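Local coordinates for protein malate dehydrogenase (Pyrococcus horikoshii, PDB 1V9N) that catalyses the NAD-dependent, reversible oxidation of (S)-malate to oxaloacetate, working as a homodimer of the LDH2/MDH2 oxidoreductase family, at residues I119-N124 with C279-V284; I146-S151 with N168-A173. All coordinates share one frame; numbering follows the deposited sequence.

How the contacts relate
Both contacts are antiparallel strand pairings in one seven-stranded mixed sheet, their centres about 10 Å apart. Across the sheet the strands run 117-125, 278-285, 144-149, 170-174, so contact 1 (119-124 with 279-284) and contact 2 (146-151 with 168-173) lie next to each other, joined where 278-285 meets 144-149: M283 O to I146 N and F281 N to M148 O are probable hydrogen bonds, 2.8 and 2.9 Å. Along the chain contact 2 is nested inside the long loop closed by contact 1. Contact 1 ties a late strand into the middle of the sheet; contact 2 carries the sheet to the nicotinamide of NADPH.

Contact 1 of 2, residues I119-N124 with C279-V284; sequences IVIARN and CHFFMV
Three rings from strand 279-284 flank the pairing, F281 on one face of the sheet and H280 and F282 on the other. With CG anti to the backbone N (chi1 175°), F281 crosses the isoleucines of 119-124 obliquely: its CD1 lies 3.7 Å from I121 CG1, and its CE1 4.0 Å from I119 CG2. F282 has CG beside its own N (chi1 -55°), which sets the ring edge near V120 O, with CD2 3.4 Å from that oxygen. The H280 ring is obliquely placed to A122 CB; ND1 and NE2 have hydrogen-bond partners in T149 OG1 and S125 OG, holding the imidazole at both nitrogens, and Y128 stacks on it.

Beyond F281 on the same face, M283 and I119 lie side by side, M283 CG 3.7 Å from I119 CG1, before the selenomethionine chain bends away. At the other end C279 SG rests beside R123, 3.7 Å from its CB, while the extended arginine leaves the pair to form a salt bridge with D91 and a hydrogen bond to S260 O.

The two strands run almost exactly antiparallel. V120 and F282 bond in both directions, as do A122 and H280. The straightest of the four bonds is A122 N to H280 O, 3.0 Å at 169°, although its donor stands above the carbonyl plane; H280 N instead meets A122 O on a lone pair.

Strand 87-91 flanks 119-124 and strand 144-149 flanks 279-284, making this an interior pairing of the mixed sheet. Helix 97-115 packs on F282, helix 242-258 on C279 and F281, and the second subunit reaches the isoleucine face, where its M283 touches F281 and M283.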
ATOM      1  N   ILE A 119       8.769  10.761   9.516  1.00 15.50           N
ATOM      2  CA  ILE A 119       7.847  10.949   8.398  1.00 16.13           C
ATOM      3  C   ILE A 119       8.017  12.343   7.818  1.00 14.53           C
ATOM      4  O   ILE A 119       7.745  13.344   8.480  1.00 14.19           O
ATOM      5  CB  ILE A 119       6.372  10.755   8.836  1.00 18.96           C
ATOM      6  CG1 ILE A 119       6.129   9.282   9.177  1.00 20.08           C
ATOM      7  CG2 ILE A 119       5.418  11.223   7.729  1.00 18.55           C
ATOM      8  CD1 ILE A 119       4.739   8.986   9.722  1.00 26.62           C
ATOM      9  N   VAL A 120       8.493  12.408   6.583  1.00 12.61           N
ATOM     10  CA  VAL A 120       8.685  13.695   5.939  1.00 13.60           C
ATOM     11  C   VAL A 120       7.849  13.721   4.673  1.00 14.66           C
ATOM     12  O   VAL A 120       7.882  12.788   3.870  1.00 13.11           O
ATOM     13  CB  VAL A 120      10.171  13.954   5.590  1.00 13.15           C
ATOM     14  CG1 VAL A 120      10.310  15.285   4.860  1.00 11.12           C
ATOM     15  CG2 VAL A 120      11.014  13.981   6.867  1.00 14.04           C
ATOM     16  N   ILE A 121       7.078  14.787   4.518  1.00 14.56           N
ATOM     17  CA  ILE A 121       6.241  14.950   3.347  1.00 16.54           C
ATOM     18  C   ILE A 121       6.651  16.235   2.644  1.00 16.22           C
ATOM     19  O   ILE A 121       6.951  17.244   3.287  1.00 15.08           O
ATOM     20  CB  ILE A 121       4.764  14.983   3.754  1.00 19.56           C
ATOM     21  CG1 ILE A 121       4.417  13.647   4.431  1.00 21.04           C
ATOM     22  CG2 ILE A 121       3.886  15.212   2.542  1.00 23.84           C
ATOM     23  CD1 ILE A 121       3.036  13.568   4.988  1.00 25.94           C
ATOM     24  N   ALA A 122       6.675  16.194   1.319  1.00 14.88           N
ATOM     25  CA  ALA A 122       7.087  17.358   0.558  1.00 15.40           C
ATOM     26  C   ALA A 122       6.098  17.750  -0.526  1.00 14.58           C
ATOM     27  O   ALA A 122       5.464  16.900  -1.143  1.00 15.57           O
ATOM     28  CB  ALA A 122       8.469  17.102  -0.064  1.00 14.65           C
ATOM     29  N   ARG A 123       5.952  19.054  -0.729  1.00 15.22           N
ATOM     30  CA  ARG A 123       5.079  19.572  -1.773  1.00 16.14           C
ATOM     31  C   ARG A 123       5.951  20.507  -2.590  1.00 15.55           C
ATOM     32  O   ARG A 123       7.106  20.762  -2.232  1.00 16.39           O
ATOM     33  CB  ARG A 123       3.908  20.360  -1.181  1.00 15.70           C
ATOM     34  CG  ARG A 123       4.327  21.678  -0.540  1.00 17.25           C
ATOM     35  CD  ARG A 123       3.142  22.393   0.075  1.00 19.06           C
ATOM     36  NE  ARG A 123       3.530  23.677   0.660  1.00 21.51           N
ATOM     37  CZ  ARG A 123       2.963  24.195   1.744  1.00 21.40           C
ATOM     38  NH1 ARG A 123       1.990  23.535   2.355  1.00 20.92           N
ATOM     39  NH2 ARG A 123       3.357  25.374   2.210  1.00 20.88           N
ATOM     40  N   ASN A 124       5.391  21.021  -3.679  1.00 15.68           N
ATOM     41  CA  ASN A 124       6.090  21.950  -4.561  1.00 15.36           C
ATOM     42  C   ASN A 124       7.440  21.414  -5.023  1.00 15.74           C
ATOM     43  O   ASN A 124       8.454  22.116  -4.992  1.00 15.96           O
ATOM     44  CB  ASN A 124       6.257  23.305  -3.863  1.00 14.33           C
ATOM     45  CG  ASN A 124       6.634  24.416  -4.833  1.00 16.39           C
ATOM     46  OD1 ASN A 124       6.375  24.317  -6.030  1.00 15.95           O
ATOM     47  ND2 ASN A 124       7.234  25.486  -4.316  1.00 17.18           N
ATOM     48  N   CYS A 279       4.242  16.064  -5.386  1.00 14.95           N
ATOM     49  CA  CYS A 279       4.388  15.906  -3.945  1.00 17.21           C
ATOM     50  C   CYS A 279       4.895  14.510  -3.599  1.00 17.38           C
ATOM     51  O   CYS A 279       4.618  13.552  -4.316  1.00 17.28           O
ATOM     52  CB  CYS A 279       3.049  16.182  -3.254  1.00 15.01           C
ATOM     53  SG  CYS A 279       2.410  17.886  -3.523  1.00 17.02           S
ATOM     54  N   HIS A 280       5.641  14.403  -2.502  1.00 17.83           N
ATOM     55  CA  HIS A 280       6.201  13.120  -2.090  1.00 16.82           C
ATOM     56  C   HIS A 280       5.907  12.792  -0.630  1.00 16.91           C
ATOM     57  O   HIS A 280       5.608  13.675   0.174  1.00 18.30           O
ATOM     58  CB  HIS A 280       7.725  13.108  -2.261  1.00 16.52           C
ATOM     59  CG  HIS A 280       8.217  13.769  -3.510  1.00 15.87           C
ATOM     60  ND1 HIS A 280       7.744  13.450  -4.766  1.00 16.42           N
ATOM     61  CD2 HIS A 280       9.182  14.700  -3.700  1.00 14.71           C
ATOM     62  CE1 HIS A 280       8.396  14.156  -5.671  1.00 17.15           C
ATOM     63  NE2 HIS A 280       9.275  14.923  -5.051  1.00 16.80           N
ATOM     64  N   PHE A 281       6.020  11.509  -0.303  1.00 16.99           N
ATOM     65  CA  PHE A 281       5.808  11.005   1.052  1.00 15.84           C
ATOM     66  C   PHE A 281       7.020  10.138   1.389  1.00 17.29           C
ATOM     67  O   PHE A 281       7.401   9.272   0.604  1.00 15.20           O
ATOM     68  CB  PHE A 281       4.539  10.145   1.116  1.00 14.80           C
ATOM     69  CG  PHE A 281       4.312   9.485   2.454  1.00 15.73           C
ATOM     70  CD1 PHE A 281       3.657  10.159   3.479  1.00 15.29           C
ATOM     71  CD2 PHE A 281       4.770   8.191   2.691  1.00 16.93           C
ATOM     72  CE1 PHE A 281       3.459   9.559   4.724  1.00 17.38           C
ATOM     73  CE2 PHE A 281       4.579   7.577   3.932  1.00 20.21           C
ATOM     74  CZ  PHE A 281       3.920   8.265   4.951  1.00 18.78           C
ATOM     75  N   PHE A 282       7.631  10.379   2.544  1.00 16.49           N
ATOM     76  CA  PHE A 282       8.789   9.600   2.977  1.00 15.03           C
ATOM     77  C   PHE A 282       8.554   9.152   4.409  1.00 15.71           C
ATOM     78  O   PHE A 282       8.126   9.939   5.260  1.00 15.53           O
ATOM     79  CB  PHE A 282      10.068  10.441   2.910  1.00 15.10           C
ATOM     80  CG  PHE A 282      10.328  11.044   1.555  1.00 17.70           C
ATOM     81  CD1 PHE A 282      10.883  10.281   0.530  1.00 17.26           C
ATOM     82  CD2 PHE A 282       9.984  12.369   1.293  1.00 16.56           C
ATOM     83  CE1 PHE A 282      11.089  10.830  -0.736  1.00 17.21           C
ATOM     84  CE2 PHE A 282      10.186  12.927   0.030  1.00 17.20           C
ATOM     85  CZ  PHE A 282      10.741  12.153  -0.986  1.00 16.69           C
HETATM   86  N   MSE A 283       8.827   7.882   4.677  1.00 14.65           N
HETATM   87  CA  MSE A 283       8.648   7.353   6.012  1.00 14.82           C
HETATM   88  C   MSE A 283       9.759   6.374   6.342  1.00 15.82           C
HETATM   89  O   MSE A 283      10.079   5.480   5.551  1.00 13.92           O
HETATM   90  CB  MSE A 283       7.302   6.652   6.131  1.00 19.01           C
HETATM   91  CG  MSE A 283       7.025   6.096   7.508  1.00 27.61           C
HETATM   92 SE   MSE A 283       5.345   5.177   7.517  1.00 40.65          SE
HETATM   93  CE  MSE A 283       5.906   3.487   8.268  1.00 33.66           C
ATOM     94  N   VAL A 284      10.345   6.547   7.518  1.00 12.93           N
ATOM     95  CA  VAL A 284      11.425   5.679   7.957  1.00 13.76           C
ATOM     96  C   VAL A 284      11.113   5.127   9.333  1.00 14.19           C
ATOM     97  O   VAL A 284      10.634   5.841  10.214  1.00 13.52           O
ATOM     98  CB  VAL A 284      12.769   6.445   8.031  1.00 12.98           C
ATOM     99  CG1 VAL A 284      13.891   5.515   8.476  1.00 10.88           C
ATOM    100  CG2 VAL A 284      13.083   7.055   6.684  1.00 11.93           C
TER

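Contact 2 of 2, residues I146-S151 with N168-A173; sequences ISMTNS and NPIALA. With NDP (NADPH dihydro-nicotinamide-adenine-dinucleotide phosphate), chain B.
Two neighbouring antiparallel strands of the mixed sheet meet here: strand 144-149 ends, and 170-174 begins, beside the nicotinamide end of the NADPH pocket. S147 and A171 form the hydrogen-bonded pair: S147 N reaches A171 O in the carbonyl plane, and A171 N comes back to S147 O at 2.9 Å, nearly along the C=O axis. I146 CA adds a C-H...O contact to A171 O.

On one face I146 and L172 cross obliquely, I146 CG1 lying 3.9 Å from L172 CD1, and M148 runs alongside I170, with M148 CG 4.2 Å from I170 CG1. The opposite face carries S147, whose OG is hydrogen-bonded to Y128 OH, and A171.

Past the pairing, P169 and T149 meet obliquely. T149 CG2 takes the crowded position between backbone N and carbonyl carbon, 3.5 Å from P169 CG, while OG1, anti to the backbone N (chi1 -177°), faces the adjoining strand 278-285, where C279 O is a further partner. N168 swings its amide toward N150 and S151, in the loop after strand 144-149, so that OD1 comes within 3.1 Å of N150 CA; ND2 has S249 O and D253 OD2 as hydrogen-bond partners, with S265 OG a third, which would fix the amide's rotation. N150 is itself held by C279 N and D253.

P169 and S151 also meet the cofactor: P169 CD is 3.6 Å from the nicotinamide C4N, the hydride-carrying carbon, and S151 CB is 3.5 Å from the carboxamide O7N. T149 CG2 approaches the amide nitrogen N7N at 3.9 Å. Apolar side-chain surface thus lines this part of the nicotinamide site, formed where one strand ends and its antiparallel neighbour begins in an LDH2/MDH2-family dehydrogenase.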
ATOM      1  N   ILE A 146      10.052   3.838   3.335  1.00 12.65           N
ATOM      2  CA  ILE A 146       8.856   3.862   2.502  1.00 14.36           C
ATOM      3  C   ILE A 146       8.814   5.194   1.771  1.00 14.38           C
ATOM      4  O   ILE A 146       9.031   6.252   2.377  1.00 12.53           O
ATOM      5  CB  ILE A 146       7.563   3.735   3.330  1.00 13.26           C
ATOM      6  CG1 ILE A 146       7.469   2.337   3.945  1.00 14.21           C
ATOM      7  CG2 ILE A 146       6.351   4.020   2.442  1.00 13.82           C
ATOM      8  CD1 ILE A 146       6.345   2.190   4.947  1.00 16.27           C
ATOM      9  N   SER A 147       8.565   5.143   0.468  1.00 13.57           N
ATOM     10  CA  SER A 147       8.470   6.362  -0.316  1.00 14.74           C
ATOM     11  C   SER A 147       7.349   6.268  -1.336  1.00 14.24           C
ATOM     12  O   SER A 147       7.094   5.207  -1.896  1.00 14.83           O
ATOM     13  CB  SER A 147       9.783   6.661  -1.033  1.00 16.57           C
ATOM     14  OG  SER A 147       9.695   7.920  -1.676  1.00 21.60           O
HETATM   15  N   MSE A 148       6.679   7.394  -1.561  1.00 13.78           N
HETATM   16  CA  MSE A 148       5.581   7.481  -2.513  1.00 14.93           C
HETATM   17  C   MSE A 148       5.656   8.855  -3.151  1.00 16.43           C
HETATM   18  O   MSE A 148       6.294   9.770  -2.613  1.00 15.30           O
HETATM   19  CB  MSE A 148       4.224   7.382  -1.809  1.00 17.69           C
HETATM   20  CG  MSE A 148       3.976   6.134  -0.994  1.00 20.05           C
HETATM   21 SE   MSE A 148       2.326   6.354   0.037  1.00 28.45          SE
HETATM   22  CE  MSE A 148       2.652   4.980   1.372  1.00 19.72           C
ATOM     23  N   THR A 149       4.985   8.996  -4.289  1.00 15.48           N
ATOM     24  CA  THR A 149       4.936  10.259  -5.007  1.00 16.15           C
ATOM     25  C   THR A 149       3.721  10.242  -5.926  1.00 16.86           C
ATOM     26  O   THR A 149       3.326   9.188  -6.425  1.00 17.89           O
ATOM     27  CB  THR A 149       6.200  10.470  -5.877  1.00 16.42           C
ATOM     28  OG1 THR A 149       6.133  11.753  -6.510  1.00 16.36           O
ATOM     29  CG2 THR A 149       6.304   9.389  -6.958  1.00 15.29           C
ATOM     30  N   ASN A 150       3.106  11.400  -6.131  1.00 16.98           N
ATOM     31  CA  ASN A 150       1.979  11.454  -7.038  1.00 16.98           C
ATOM     32  C   ASN A 150       2.577  11.861  -8.382  1.00 19.18           C
ATOM     33  O   ASN A 150       3.803  12.003  -8.504  1.00 19.03           O
ATOM     34  CB  ASN A 150       0.909  12.446  -6.550  1.00 15.73           C
ATOM     35  CG  ASN A 150       1.424  13.857  -6.410  1.00 15.83           C
ATOM     36  OD1 ASN A 150       2.550  14.169  -6.794  1.00 20.25           O
ATOM     37  ND2 ASN A 150       0.591  14.730  -5.864  1.00 18.38           N
ATOM     38  N   SER A 151       1.741  12.027  -9.397  1.00 19.64           N
ATOM     39  CA  SER A 151       2.260  12.391 -10.707  1.00 23.60           C
ATOM     40  C   SER A 151       1.184  12.993 -11.592  1.00 25.24           C
ATOM     41  O   SER A 151       0.090  13.316 -11.129  1.00 24.12           O
ATOM     42  CB  SER A 151       2.851  11.155 -11.388  1.00 24.53           C
ATOM     43  OG  SER A 151       1.845  10.182 -11.624  1.00 28.02           O
ATOM     44  N   ASN A 168       1.109   7.049  -9.403  1.00 17.82           N
ATOM     45  CA  ASN A 168       1.523   7.083  -8.002  1.00 18.69           C
ATOM     46  C   ASN A 168       2.113   5.799  -7.433  1.00 17.65           C
ATOM     47  O   ASN A 168       1.400   4.962  -6.885  1.00 19.06           O
ATOM     48  CB  ASN A 168       0.313   7.516  -7.180  1.00 17.41           C
ATOM     49  CG  ASN A 168      -0.318   8.782  -7.724  1.00 16.73           C
ATOM     50  OD1 ASN A 168       0.251   9.436  -8.599  1.00 18.84           O
ATOM     51  ND2 ASN A 168      -1.483   9.142  -7.208  1.00 14.15           N
ATOM     52  N   PRO A 169       3.442   5.652  -7.521  1.00 17.74           N
ATOM     53  CA  PRO A 169       4.110   4.455  -7.017  1.00 18.50           C
ATOM     54  C   PRO A 169       4.248   4.384  -5.503  1.00 19.07           C
ATOM     55  O   PRO A 169       4.096   5.385  -4.794  1.00 18.12           O
ATOM     56  CB  PRO A 169       5.466   4.512  -7.718  1.00 18.85           C
ATOM     57  CG  PRO A 169       5.764   5.979  -7.705  1.00 18.84           C
ATOM     58  CD  PRO A 169       4.417   6.603  -8.088  1.00 15.99           C
ATOM     59  N   ILE A 170       4.522   3.174  -5.027  1.00 17.86           N
ATOM     60  CA  ILE A 170       4.734   2.893  -3.618  1.00 18.54           C
ATOM     61  C   ILE A 170       5.995   2.050  -3.533  1.00 18.39           C
ATOM     62  O   ILE A 170       6.142   1.075  -4.270  1.00 18.49           O
ATOM     63  CB  ILE A 170       3.587   2.070  -3.006  1.00 21.37           C
ATOM     64  CG1 ILE A 170       2.293   2.882  -3.015  1.00 22.51           C
ATOM     65  CG2 ILE A 170       3.967   1.640  -1.591  1.00 22.49           C
ATOM     66  CD1 ILE A 170       1.076   2.103  -2.537  1.00 24.99           C
ATOM     67  N   ALA A 171       6.906   2.423  -2.643  1.00 16.18           N
ATOM     68  CA  ALA A 171       8.136   1.666  -2.485  1.00 15.61           C
ATOM     69  C   ALA A 171       8.456   1.417  -1.017  1.00 15.75           C
ATOM     70  O   ALA A 171       8.271   2.297  -0.175  1.00 14.35           O
ATOM     71  CB  ALA A 171       9.295   2.403  -3.149  1.00 14.80           C
ATOM     72  N   LEU A 172       8.917   0.205  -0.722  1.00 14.50           N
ATOM     73  CA  LEU A 172       9.319  -0.170   0.622  1.00 15.50           C
ATOM     74  C   LEU A 172      10.597  -0.980   0.524  1.00 15.68           C
ATOM     75  O   LEU A 172      10.682  -1.953  -0.234  1.00 16.47           O
ATOM     76  CB  LEU A 172       8.242  -0.998   1.338  1.00 16.56           C
ATOM     77  CG  LEU A 172       8.591  -1.335   2.804  1.00 16.76           C
ATOM     78  CD1 LEU A 172       7.312  -1.535   3.596  1.00 18.51           C
ATOM     79  CD2 LEU A 172       9.478  -2.578   2.880  1.00 14.03           C
ATOM     80  N   ALA A 173      11.597  -0.565   1.286  1.00 13.52           N
ATOM     81  CA  ALA A 173      12.872  -1.258   1.304  1.00 14.24           C
ATOM     82  C   ALA A 173      13.169  -1.632   2.747  1.00 14.36           C
ATOM     83  O   ALA A 173      12.906  -0.855   3.663  1.00 13.75           O
ATOM     84  CB  ALA A 173      13.971  -0.354   0.756  1.00 13.86           C
TER
HETATM   85  PA  NDP B 401       7.494  -3.604 -12.003  1.00 27.15           P
HETATM   86  O1A NDP B 401       8.659  -3.593 -12.854  1.00 29.38           O
HETATM   87  O2A NDP B 401       6.220  -4.322 -12.358  1.00 28.04           O
HETATM   88  O5B NDP B 401       7.992  -4.112 -10.525  1.00 28.10           O
HETATM   89  C5B NDP B 401       7.078  -4.211  -9.417  1.00 26.61           C
HETATM   90  C4B NDP B 401       7.927  -4.680  -8.221  1.00 25.06           C
HETATM   91  O4B NDP B 401       7.785  -6.112  -8.215  1.00 26.29           O
HETATM   92  C3B NDP B 401       9.406  -4.409  -8.240  1.00 25.38           C
HETATM   93  O3B NDP B 401       9.820  -4.092  -6.877  1.00 21.60           O
HETATM   94  C2B NDP B 401      10.069  -5.652  -8.717  1.00 23.71           C
HETATM   95  O2B NDP B 401      11.438  -5.868  -8.333  1.00 23.34           O
HETATM   96  C1B NDP B 401       9.090  -6.686  -8.253  1.00 25.55           C
HETATM   97  N9A NDP B 401       8.963  -7.879  -9.135  1.00 29.54           N
HETATM   98  C8A NDP B 401       8.987  -7.961 -10.556  1.00 29.06           C
HETATM   99  N7A NDP B 401       8.818  -9.199 -10.960  1.00 30.72           N
HETATM  100  C5A NDP B 401       8.678  -9.961  -9.836  1.00 30.65           C
HETATM  101  C6A NDP B 401       8.460 -11.352  -9.579  1.00 31.23           C
HETATM  102  N6A NDP B 401       8.348 -12.214 -10.596  1.00 31.29           N
HETATM  103  N1A NDP B 401       8.363 -11.804  -8.280  1.00 30.98           N
HETATM  104  C2A NDP B 401       8.473 -10.927  -7.230  1.00 29.37           C
HETATM  105  N3A NDP B 401       8.673  -9.600  -7.368  1.00 28.90           N
HETATM  106  C4A NDP B 401       8.768  -9.173  -8.707  1.00 30.06           C
HETATM  107  O3  NDP B 401       7.038  -2.167 -11.555  1.00 29.05           O
HETATM  108  PN  NDP B 401       6.461  -0.844 -12.212  1.00 28.90           P
HETATM  109  O1N NDP B 401       5.162  -0.637 -11.579  1.00 27.75           O
HETATM  110  O2N NDP B 401       6.483  -1.163 -13.681  1.00 31.25           O
HETATM  111  O5D NDP B 401       7.566   0.216 -11.781  1.00 27.80           O
HETATM  112  C5D NDP B 401       8.110   1.205 -12.700  1.00 29.72           C
HETATM  113  C4D NDP B 401       9.175   2.110 -11.970  1.00 28.48           C
HETATM  114  O4D NDP B 401       8.804   3.453 -12.226  1.00 29.86           O
HETATM  115  C3D NDP B 401       9.259   1.996 -10.427  1.00 27.84           C
HETATM  116  O3D NDP B 401      10.644   2.009 -10.057  1.00 27.28           O
HETATM  117  C2D NDP B 401       8.467   3.175  -9.889  1.00 27.69           C
HETATM  118  O2D NDP B 401       8.935   3.580  -8.620  1.00 24.57           O
HETATM  119  C1D NDP B 401       8.670   4.213 -11.023  1.00 27.73           C
HETATM  120  N1N NDP B 401       7.541   5.168 -11.185  1.00 25.33           N
HETATM  121  C2N NDP B 401       7.824   6.534 -10.905  1.00 24.99           C
HETATM  122  C3N NDP B 401       6.728   7.477 -11.071  1.00 25.12           C
HETATM  123  C7N NDP B 401       6.958   8.901 -10.808  1.00 24.05           C
HETATM  124  O7N NDP B 401       6.079   9.763 -10.933  1.00 24.91           O
HETATM  125  N7N NDP B 401       8.181   9.337 -10.402  1.00 24.05           N
HETATM  126  C4N NDP B 401       5.461   6.977 -11.503  1.00 27.27           C
HETATM  127  C5N NDP B 401       5.207   5.637 -11.765  1.00 26.71           C
HETATM  128  C6N NDP B 401       6.248   4.725 -11.612  1.00 26.04           C
HETATM  129  P2B NDP B 401      12.687  -5.615  -9.221  1.00 26.07           P
HETATM  130  O1X NDP B 401      13.522  -6.790  -8.923  1.00 25.43           O
HETATM  131  O2X NDP B 401      13.359  -4.346  -8.806  1.00 24.13           O
HETATM  132  O3X NDP B 401      12.276  -5.561 -10.689  1.00 24.43           O